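Local coordinates for galectin (Ovis aries, PDB 6N44), which probably binds beta-galactoside-type carbohydrates as a galectin and has anti-parasitic activity that depends critically on its oligomeric assembly, at the interface of chains A and B. Numbering follows the deposited sequence. Chains: chain A/B, Galectin.

The interface of chains A and B. Residues chain A 21, 93, 95, 104, 107; chain B 17, 19-20, 95, 139.
Strand 19-28 of the galectin beta-sandwich brings B:Cys19, at its start, against a patch of chain A made by A:Phe104, A:Gln93, A:Leu95 and A:Met21, part of a two-fold symmetric interface whose every contact recurs with the chains exchanged. This pairing may or may not be the assembly that the activity requires; the structure alone does not settle it. CB of B:Cys19 lies over the centre of the A:Phe104 ring, 3.9 Å from its centroid in a CH-pi contact. With the thiol sulfur pointing opposite to the residue's own backbone N (chi1 -173°), it reaches the CD2-CE2 side of that ring, SG lying 3.7 Å from A:Phe104 CE2. A:Leu95 CD2 and A:Met21 CE also pack on this sulfur, which lies beside the A:Gln93 amide nitrogen as well.

A polar link across the patch is made by the side-chain amide of A:Gln93, which donates from NE2 to the carbonyl O of B:Cys19 at 2.9 Å. The bond is fairly straight; the acceptor lies near the amide plane, whereas the donor is tilted 26° from the carbonyl plane. A weak bond from the same NE2 to A:Met21 SD, 3.4 Å, may help to set the amide's rotation. A:Met21 runs extended as far as its sulfur and then bends (chi3 -55°), turning CE toward the B:Cys19 carbonyl. A:Met21 SD lies 3.8 Å from CG of the C-terminal B:Leu139; the two side chains cross obliquely.

Near the symmetry axis A:Leu95 and B:Leu95 meet tip to tip, their CD1 methyls 3.7 Å apart. At the opposite margin the carboxamide oxygen OD1 of A:Asn107 loosely approaches the methyl CG2 of B:Thr17, at 4.0 Å, the side chains roughly perpendicular. The hydroxyl OG1 of B:Thr17 instead accepts the backbone N-H of B:Cys19 at 3.2 Å, a second-shell bond that may steady the start of the strand.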
loop_
_atom_site.group_PDB
_atom_site.type_symbol
_atom_site.label_atom_id
_atom_site.label_comp_id
_atom_site.label_asym_id
_atom_site.label_seq_id
_atom_site.Cartn_x
_atom_site.Cartn_y
_atom_site.Cartn_z
ATOM N N MET A 21 3.914 -0.381 0.225
ATOM C CA MET A 21 3.353 -0.590 1.551
ATOM C C MET A 21 4.191 -1.575 2.344
ATOM O O MET A 21 4.596 -2.617 1.817
ATOM C CB MET A 21 1.928 -1.103 1.497
ATOM C CG MET A 21 1.328 -1.260 2.897
ATOM S SD MET A 21 -0.328 -1.935 2.810
ATOM C CE MET A 21 -1.068 -0.746 1.706
ATOM N N GLN A 93 1.469 0.250 9.752
ATOM C CA GLN A 93 1.623 0.349 8.302
ATOM C C GLN A 93 2.401 1.596 7.919
ATOM O O GLN A 93 2.094 2.695 8.402
ATOM C CB GLN A 93 0.267 0.403 7.596
ATOM C CG GLN A 93 -0.479 -0.902 7.521
ATOM C CD GLN A 93 -1.854 -0.684 6.930
ATOM O OE1 GLN A 93 -2.726 -0.078 7.572
ATOM N NE2 GLN A 93 -2.043 -1.119 5.676
ATOM N N LEU A 95 3.137 3.659 4.395
ATOM C CA LEU A 95 2.788 3.851 2.999
ATOM C C LEU A 95 3.791 4.815 2.394
ATOM O O LEU A 95 3.864 5.970 2.822
ATOM C CB LEU A 95 1.365 4.400 2.890
ATOM C CG LEU A 95 0.792 4.534 1.488
ATOM C CD1 LEU A 95 0.837 3.197 0.748
ATOM C CD2 LEU A 95 -0.642 5.076 1.611
ATOM N N PHE A 104 0.171 4.490 9.643
ATOM C CA PHE A 104 -1.102 4.052 10.187
ATOM C C PHE A 104 -0.830 3.008 11.255
ATOM O O PHE A 104 0.098 2.201 11.132
ATOM C CB PHE A 104 -2.020 3.431 9.106
ATOM C CG PHE A 104 -2.325 4.352 7.967
ATOM C CD1 PHE A 104 -3.544 5.021 7.908
ATOM C CD2 PHE A 104 -1.393 4.558 6.960
ATOM C CE1 PHE A 104 -3.840 5.874 6.840
ATOM C CE2 PHE A 104 -1.673 5.413 5.894
ATOM C CZ PHE A 104 -2.906 6.077 5.848
ATOM N N ASN A 107 -5.270 0.642 11.333
ATOM C CA ASN A 107 -6.106 1.262 10.307
ATOM C C ASN A 107 -6.389 2.739 10.568
ATOM O O ASN A 107 -7.247 3.310 9.902
ATOM C CB ASN A 107 -7.442 0.513 10.132
ATOM C CG ASN A 107 -7.246 -0.967 9.814
ATOM O OD1 ASN A 107 -6.365 -1.338 9.030
ATOM N ND2 ASN A 107 -8.067 -1.822 10.428
ATOM N N THR B 17 -9.590 -1.308 3.360
ATOM C CA THR B 17 -9.380 -0.412 4.491
ATOM C C THR B 17 -8.948 0.941 3.941
ATOM O O THR B 17 -8.916 1.161 2.727
ATOM C CB THR B 17 -8.317 -0.938 5.468
ATOM O OG1 THR B 17 -7.033 -0.847 4.843
ATOM C CG2 THR B 17 -8.586 -2.392 5.900
ATOM N N CYS B 19 -5.961 2.036 4.090
ATOM C CA CYS B 19 -4.585 1.903 3.629
ATOM C C CYS B 19 -4.488 0.481 3.080
ATOM O O CYS B 19 -4.098 -0.447 3.789
ATOM C CB CYS B 19 -3.572 2.150 4.738
ATOM S SG CYS B 19 -1.859 2.199 4.134
ATOM N N TYR B 20 -4.866 0.330 1.816
ATOM C CA TYR B 20 -5.040 -0.974 1.198
ATOM C C TYR B 20 -4.546 -0.872 -0.231
ATOM O O TYR B 20 -4.771 0.142 -0.899
ATOM C CB TYR B 20 -6.517 -1.395 1.227
ATOM C CG TYR B 20 -6.828 -2.801 0.773
ATOM C CD1 TYR B 20 -6.998 -3.834 1.700
ATOM C CD2 TYR B 20 -6.990 -3.093 -0.578
ATOM C CE1 TYR B 20 -7.312 -5.111 1.290
ATOM C CE2 TYR B 20 -7.303 -4.358 -1.005
ATOM C CZ TYR B 20 -7.465 -5.369 -0.069
ATOM O OH TYR B 20 -7.786 -6.640 -0.500
ATOM N N LEU B 95 -4.404 1.999 -4.986
ATOM C CA LEU B 95 -4.226 2.344 -3.579
ATOM C C LEU B 95 -5.539 2.887 -3.040
ATOM O O LEU B 95 -6.052 3.882 -3.559
ATOM C CB LEU B 95 -3.115 3.388 -3.416
ATOM C CG LEU B 95 -2.338 3.451 -2.102
ATOM C CD1 LEU B 95 -1.689 2.104 -1.717
ATOM C CD2 LEU B 95 -1.300 4.564 -2.208
ATOM N N LEU B 139 -2.681 -6.169 -0.055
ATOM C CA LEU B 139 -2.110 -6.008 1.289
ATOM C C LEU B 139 -2.818 -4.859 2.005
ATOM O O LEU B 139 -3.044 -3.806 1.386
ATOM C CB LEU B 139 -0.596 -5.732 1.224
ATOM C CG LEU B 139 0.130 -5.708 2.572
ATOM C CD1 LEU B 139 -0.063 -7.046 3.285
ATOM C CD2 LEU B 139 1.618 -5.408 2.428
#